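PDB 3SAO: extracellular fatty acid-binding protein from Gallus gallus, which binds bacterial ferric siderophores, long-chain fatty acids and lysophosphatidic acid in its lipocalin barrel, and may act as an antibacterial factor. Local coordinates for residues Ser6-Ala18 against Lys30-Gly42. Residues are numbered along the deposited sequence; the frame is centred on the assembly and turned at random.
Sequences SEVAGKWYIVALA and KMKMVMARISFLG. With NKN ((2R)-2-hydroxy-3-(phosphonooxy)propyl tetradecanoate), chain C.
With CG1 of I38 turned anti to its carbonyl carbon (chi1 -59°) and the chain then extended, CD1 reaches inward to W12 and V8. I38 CD1 lies 3.6 Å from W12 CD1, obliquely to the indole. V8 CG1 is also 3.6 Å from I38 CD1. Isoleucine suits this place: the methyl ending its long arm also meets the lipid, I38 CD1 lying 3.5 Å from the ester carbonyl oxygen OAE of NKN, while CG2 lies over a face of the F40 ring, offset toward the rim. OAE sits over one face of the W12 ring. The bond from W12 NE1 to V8 O (2.9 Å), nearly in the ring plane, helps hold the indole's rotation and ties the strand to the turn before it. V8 CG1 also touches F40 CZ, and the phenyl edge faces A9 N, packing F40 against the turn S6-A9.

Between the antiparallel strands 10-18 and 34-41, paired backbone bonds join G10 with I38, W12 with A36 and I14 with V34, the last including a weak bond from V34 N. Glycine suits position 10, where a CB would jam against the preceding carbonyl. A36 puts only a methyl on the indole's lipid-facing side. The other face carries K11, Y13, M35 and R37: the extended lysine lays CE 3.7 Å from M35 SD, while R37 turns its guanidinium to D154 O. M33, with CG anti to the backbone N (chi1 -162°), carries its sulfur to 4.6 Å from the Y13 ring centroid, an oblique Met-aromatic contact; its chi3 bend turns CE toward V15 CG1. G10 and W12 belong to the lipocalin G-x-W motif, on the first strand of the calyx-shaped beta-barrel enclosing the lipid.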
loop_
_atom_site.group_PDB
_atom_site.type_symbol
_atom_site.label_atom_id
_atom_site.label_comp_id
_atom_site.label_asym_id
_atom_site.label_seq_id
_atom_site.Cartn_x
_atom_site.Cartn_y
_atom_site.Cartn_z
ATOM N N SER A 6 11.421 5.090 -12.820
ATOM C CA SER A 6 12.306 6.031 -12.077
ATOM C C SER A 6 11.473 7.130 -11.386
ATOM O O SER A 6 11.814 7.571 -10.267
ATOM C CB SER A 6 13.330 6.644 -13.036
ATOM O OG SER A 6 12.676 7.240 -14.153
ATOM N N GLU A 7 10.362 7.514 -12.016
ATOM C CA GLU A 7 9.512 8.617 -11.536
ATOM C C GLU A 7 8.779 8.276 -10.241
ATOM O O GLU A 7 8.146 9.135 -9.644
ATOM C CB GLU A 7 8.479 9.008 -12.605
ATOM N N VAL A 8 8.875 7.022 -9.817
ATOM C CA VAL A 8 8.101 6.514 -8.685
ATOM C C VAL A 8 8.717 6.857 -7.298
ATOM O O VAL A 8 8.074 6.650 -6.257
ATOM C CB VAL A 8 7.853 4.987 -8.893
ATOM C CG1 VAL A 8 7.700 4.261 -7.580
ATOM C CG2 VAL A 8 6.590 4.774 -9.773
ATOM N N ALA A 9 9.939 7.403 -7.264
ATOM C CA ALA A 9 10.557 7.735 -5.978
ATOM C C ALA A 9 9.781 8.840 -5.263
ATOM O O ALA A 9 9.198 9.735 -5.892
ATOM C CB ALA A 9 12.045 8.141 -6.136
ATOM N N GLY A 10 9.723 8.728 -3.945
ATOM C CA GLY A 10 9.226 9.796 -3.100
ATOM C C GLY A 10 7.929 9.441 -2.440
ATOM O O GLY A 10 7.656 8.272 -2.139
ATOM N N LYS A 11 7.162 10.471 -2.117
ATOM C CA LYS A 11 6.033 10.351 -1.195
ATOM C C LYS A 11 4.752 9.894 -1.898
ATOM O O LYS A 11 4.405 10.392 -2.987
ATOM C CB LYS A 11 5.798 11.707 -0.508
ATOM C CG LYS A 11 4.628 11.722 0.450
ATOM C CD LYS A 11 4.422 13.156 0.966
ATOM C CE LYS A 11 3.347 13.306 1.990
ATOM N NZ LYS A 11 3.379 14.684 2.644
ATOM N N TRP A 12 4.119 8.877 -1.320
ATOM C CA TRP A 12 2.841 8.325 -1.777
ATOM C C TRP A 12 1.889 8.191 -0.588
ATOM O O TRP A 12 2.318 8.218 0.566
ATOM C CB TRP A 12 3.050 6.949 -2.385
ATOM C CG TRP A 12 3.777 6.918 -3.691
ATOM C CD1 TRP A 12 5.149 6.943 -3.892
ATOM C CD2 TRP A 12 3.185 6.932 -5.003
ATOM N NE1 TRP A 12 5.423 6.971 -5.244
ATOM C CE2 TRP A 12 4.245 6.945 -5.945
ATOM C CE3 TRP A 12 1.864 6.877 -5.473
ATOM C CZ2 TRP A 12 4.019 6.894 -7.331
ATOM C CZ3 TRP A 12 1.642 6.858 -6.855
ATOM C CH2 TRP A 12 2.719 6.858 -7.766
ATOM N N TYR A 13 0.600 8.021 -0.880
ATOM C CA TYR A 13 -0.395 7.650 0.102
ATOM C C TYR A 13 -1.080 6.373 -0.343
ATOM O O TYR A 13 -1.274 6.177 -1.523
ATOM C CB TYR A 13 -1.463 8.726 0.182
ATOM C CG TYR A 13 -0.973 10.091 0.574
ATOM C CD1 TYR A 13 -0.606 11.020 -0.388
ATOM C CD2 TYR A 13 -0.911 10.457 1.909
ATOM C CE1 TYR A 13 -0.167 12.296 -0.024
ATOM C CE2 TYR A 13 -0.473 11.715 2.283
ATOM C CZ TYR A 13 -0.136 12.648 1.322
ATOM O OH TYR A 13 0.263 13.920 1.705
ATOM N N ILE A 14 -1.379 5.491 0.597
ATOM C CA ILE A 14 -2.226 4.348 0.371
ATOM C C ILE A 14 -3.646 4.772 0.752
ATOM O O ILE A 14 -3.926 5.082 1.907
ATOM C CB ILE A 14 -1.759 3.178 1.171
ATOM C CG1 ILE A 14 -0.285 2.890 0.840
ATOM C CG2 ILE A 14 -2.675 1.946 0.917
ATOM C CD1 ILE A 14 0.380 1.834 1.693
ATOM N N VAL A 15 -4.516 4.831 -0.249
ATOM C CA VAL A 15 -5.783 5.557 -0.115
ATOM C C VAL A 15 -6.981 4.613 -0.191
ATOM O O VAL A 15 -8.101 5.004 0.134
ATOM C CB VAL A 15 -5.918 6.706 -1.161
ATOM C CG1 VAL A 15 -4.745 7.654 -1.053
ATOM C CG2 VAL A 15 -6.070 6.140 -2.602
ATOM N N ALA A 16 -6.751 3.352 -0.554
ATOM C CA ALA A 16 -7.821 2.349 -0.514
ATOM C C ALA A 16 -7.215 0.962 -0.463
ATOM O O ALA A 16 -6.084 0.761 -0.850
ATOM C CB ALA A 16 -8.746 2.473 -1.729
ATOM N N LEU A 17 -8.015 0.043 0.036
ATOM C CA LEU A 17 -7.669 -1.330 0.327
ATOM C C LEU A 17 -8.824 -2.204 -0.067
ATOM O O LEU A 17 -9.985 -1.785 -0.022
ATOM C CB LEU A 17 -7.447 -1.526 1.827
ATOM C CG LEU A 17 -6.419 -0.612 2.494
ATOM C CD1 LEU A 17 -6.460 -0.884 4.026
ATOM C CD2 LEU A 17 -5.041 -0.829 1.926
ATOM N N ALA A 18 -8.512 -3.437 -0.427
ATOM C CA ALA A 18 -9.536 -4.434 -0.646
ATOM C C ALA A 18 -9.078 -5.775 -0.084
ATOM O O ALA A 18 -7.965 -6.236 -0.373
ATOM C CB ALA A 18 -9.896 -4.543 -2.132
ATOM N N LYS A 30 -12.080 1.473 11.000
ATOM C CA LYS A 30 -11.136 2.179 11.871
ATOM C C LYS A 30 -9.892 2.652 11.126
ATOM O O LYS A 30 -9.122 3.466 11.645
ATOM C CB LYS A 30 -10.690 1.263 13.005
ATOM N N MET A 31 -9.705 2.155 9.907
ATOM C CA MET A 31 -8.444 2.301 9.211
ATOM C C MET A 31 -8.333 3.682 8.577
ATOM O O MET A 31 -9.339 4.303 8.205
ATOM C CB MET A 31 -8.304 1.204 8.153
ATOM C CG MET A 31 -8.200 -0.202 8.735
ATOM S SD MET A 31 -7.880 -1.479 7.471
ATOM C CE MET A 31 -7.915 -2.963 8.483
ATOM N N LYS A 32 -7.116 4.198 8.575
ATOM C CA LYS A 32 -6.816 5.528 8.043
ATOM C C LYS A 32 -5.776 5.400 6.946
ATOM O O LYS A 32 -5.022 4.426 6.896
ATOM C CB LYS A 32 -6.252 6.439 9.122
ATOM C CG LYS A 32 -7.171 6.649 10.306
ATOM C CD LYS A 32 -8.505 7.242 9.890
ATOM C CE LYS A 32 -9.157 8.015 11.045
ATOM N NZ LYS A 32 -9.275 7.194 12.265
ATOM N N MET A 33 -5.689 6.439 6.136
ATOM C CA MET A 33 -4.703 6.551 5.087
ATOM C C MET A 33 -3.269 6.400 5.587
ATOM O O MET A 33 -2.898 6.897 6.658
ATOM C CB MET A 33 -4.875 7.904 4.389
ATOM C CG MET A 33 -4.256 8.034 3.041
ATOM S SD MET A 33 -4.596 9.653 2.283
ATOM C CE MET A 33 -6.352 9.621 2.031
ATOM N N VAL A 34 -2.511 5.598 4.858
ATOM C CA VAL A 34 -1.109 5.329 5.195
ATOM C C VAL A 34 -0.193 6.185 4.331
ATOM O O VAL A 34 -0.362 6.245 3.111
ATOM C CB VAL A 34 -0.807 3.863 4.976
ATOM C CG1 VAL A 34 0.665 3.542 5.313
ATOM C CG2 VAL A 34 -1.752 3.050 5.809
ATOM N N MET A 35 0.757 6.861 4.959
ATOM C CA MET A 35 1.778 7.584 4.200
ATOM C C MET A 35 2.951 6.635 3.922
ATOM O O MET A 35 3.316 5.781 4.738
ATOM C CB MET A 35 2.238 8.873 4.906
ATOM C CG MET A 35 3.095 9.771 4.049
ATOM S SD MET A 35 3.890 11.121 4.943
ATOM C CE MET A 35 2.438 11.956 5.600
ATOM N N ALA A 36 3.461 6.721 2.708
ATOM C CA ALA A 36 4.594 5.891 2.312
ATOM C C ALA A 36 5.681 6.744 1.642
ATOM O O ALA A 36 5.409 7.785 1.029
ATOM C CB ALA A 36 4.134 4.759 1.415
ATOM N N ARG A 37 6.922 6.315 1.765
ATOM C CA ARG A 37 7.967 6.829 0.880
ATOM C C ARG A 37 8.697 5.689 0.203
ATOM O O ARG A 37 9.115 4.746 0.864
ATOM C CB ARG A 37 8.974 7.696 1.650
ATOM C CG ARG A 37 9.972 8.352 0.718
ATOM C CD ARG A 37 11.111 8.996 1.467
ATOM N NE ARG A 37 10.806 10.326 1.994
ATOM C CZ ARG A 37 10.764 10.622 3.298
ATOM N NH1 ARG A 37 10.910 9.665 4.214
ATOM N NH2 ARG A 37 10.560 11.873 3.707
ATOM N N ILE A 38 8.912 5.824 -1.098
ATOM C CA ILE A 38 9.624 4.812 -1.872
ATOM C C ILE A 38 10.999 5.337 -2.234
ATOM O O ILE A 38 11.091 6.466 -2.763
ATOM C CB ILE A 38 8.853 4.507 -3.189
ATOM C CG1 ILE A 38 7.444 3.999 -2.897
ATOM C CG2 ILE A 38 9.617 3.492 -4.013
ATOM C CD1 ILE A 38 6.663 3.639 -4.162
ATOM N N SER A 39 12.035 4.511 -1.989
ATOM C CA SER A 39 13.422 4.785 -2.334
ATOM C C SER A 39 14.034 3.588 -3.067
ATOM O O SER A 39 13.767 2.444 -2.706
ATOM C CB SER A 39 14.240 5.010 -1.073
ATOM O OG SER A 39 13.593 5.952 -0.227
ATOM N N PHE A 40 14.821 3.858 -4.101
ATOM C CA PHE A 40 15.417 2.810 -4.918
ATOM C C PHE A 40 16.864 2.571 -4.493
ATOM O O PHE A 40 17.566 3.507 -4.115
ATOM C CB PHE A 40 15.330 3.178 -6.399
ATOM C CG PHE A 40 13.922 3.057 -6.956
ATOM C CD1 PHE A 40 13.170 4.185 -7.245
ATOM C CD2 PHE A 40 13.327 1.810 -7.107
ATOM C CE1 PHE A 40 11.871 4.079 -7.731
ATOM C CE2 PHE A 40 12.022 1.690 -7.590
ATOM C CZ PHE A 40 11.289 2.833 -7.891
ATOM N N LEU A 41 17.274 1.306 -4.488
ATOM C CA LEU A 41 18.701 0.983 -4.596
ATOM C C LEU A 41 18.942 0.278 -5.900
ATOM O O LEU A 41 18.498 -0.856 -6.113
ATOM C CB LEU A 41 19.181 0.112 -3.443
ATOM C CG LEU A 41 20.695 -0.014 -3.264
ATOM C CD1 LEU A 41 21.330 1.309 -2.877
ATOM C CD2 LEU A 41 21.016 -1.084 -2.240
ATOM N N GLY A 42 19.665 0.956 -6.776
ATOM C CA GLY A 42 20.033 0.369 -8.049
ATOM C C GLY A 42 18.810 0.041 -8.867
ATOM O O GLY A 42 17.852 0.812 -8.889
HETATM O OAA NKN C . 3.480 -3.859 0.387
HETATM O OAB NKN C . 1.407 -3.779 -0.768
HETATM P PAC NKN C . 2.606 -2.944 -0.417
HETATM O OAD NKN C . 2.313 -1.600 0.202
HETATM O OAE NKN C . 3.904 2.521 -5.967
HETATM O OAF NKN C . 3.366 -2.617 -1.787
HETATM C CAG NKN C . 4.528 -1.796 -1.947
HETATM C CAH NKN C . 4.757 -1.461 -3.418
HETATM C CAI NKN C . 4.969 0.022 -3.772
HETATM O OAJ NKN C . 4.219 0.397 -4.947
HETATM C CAK NKN C . 4.541 1.468 -5.902
HETATM C CAL NKN C . 5.641 1.250 -6.908
HETATM C CAM NKN C . 5.051 1.342 -8.308
HETATM C CAN NKN C . 5.999 0.801 -9.372
HETATM C CAO NKN C . 7.234 0.137 -8.761
HETATM O OAY NKN C . 5.940 -2.167 -3.804
#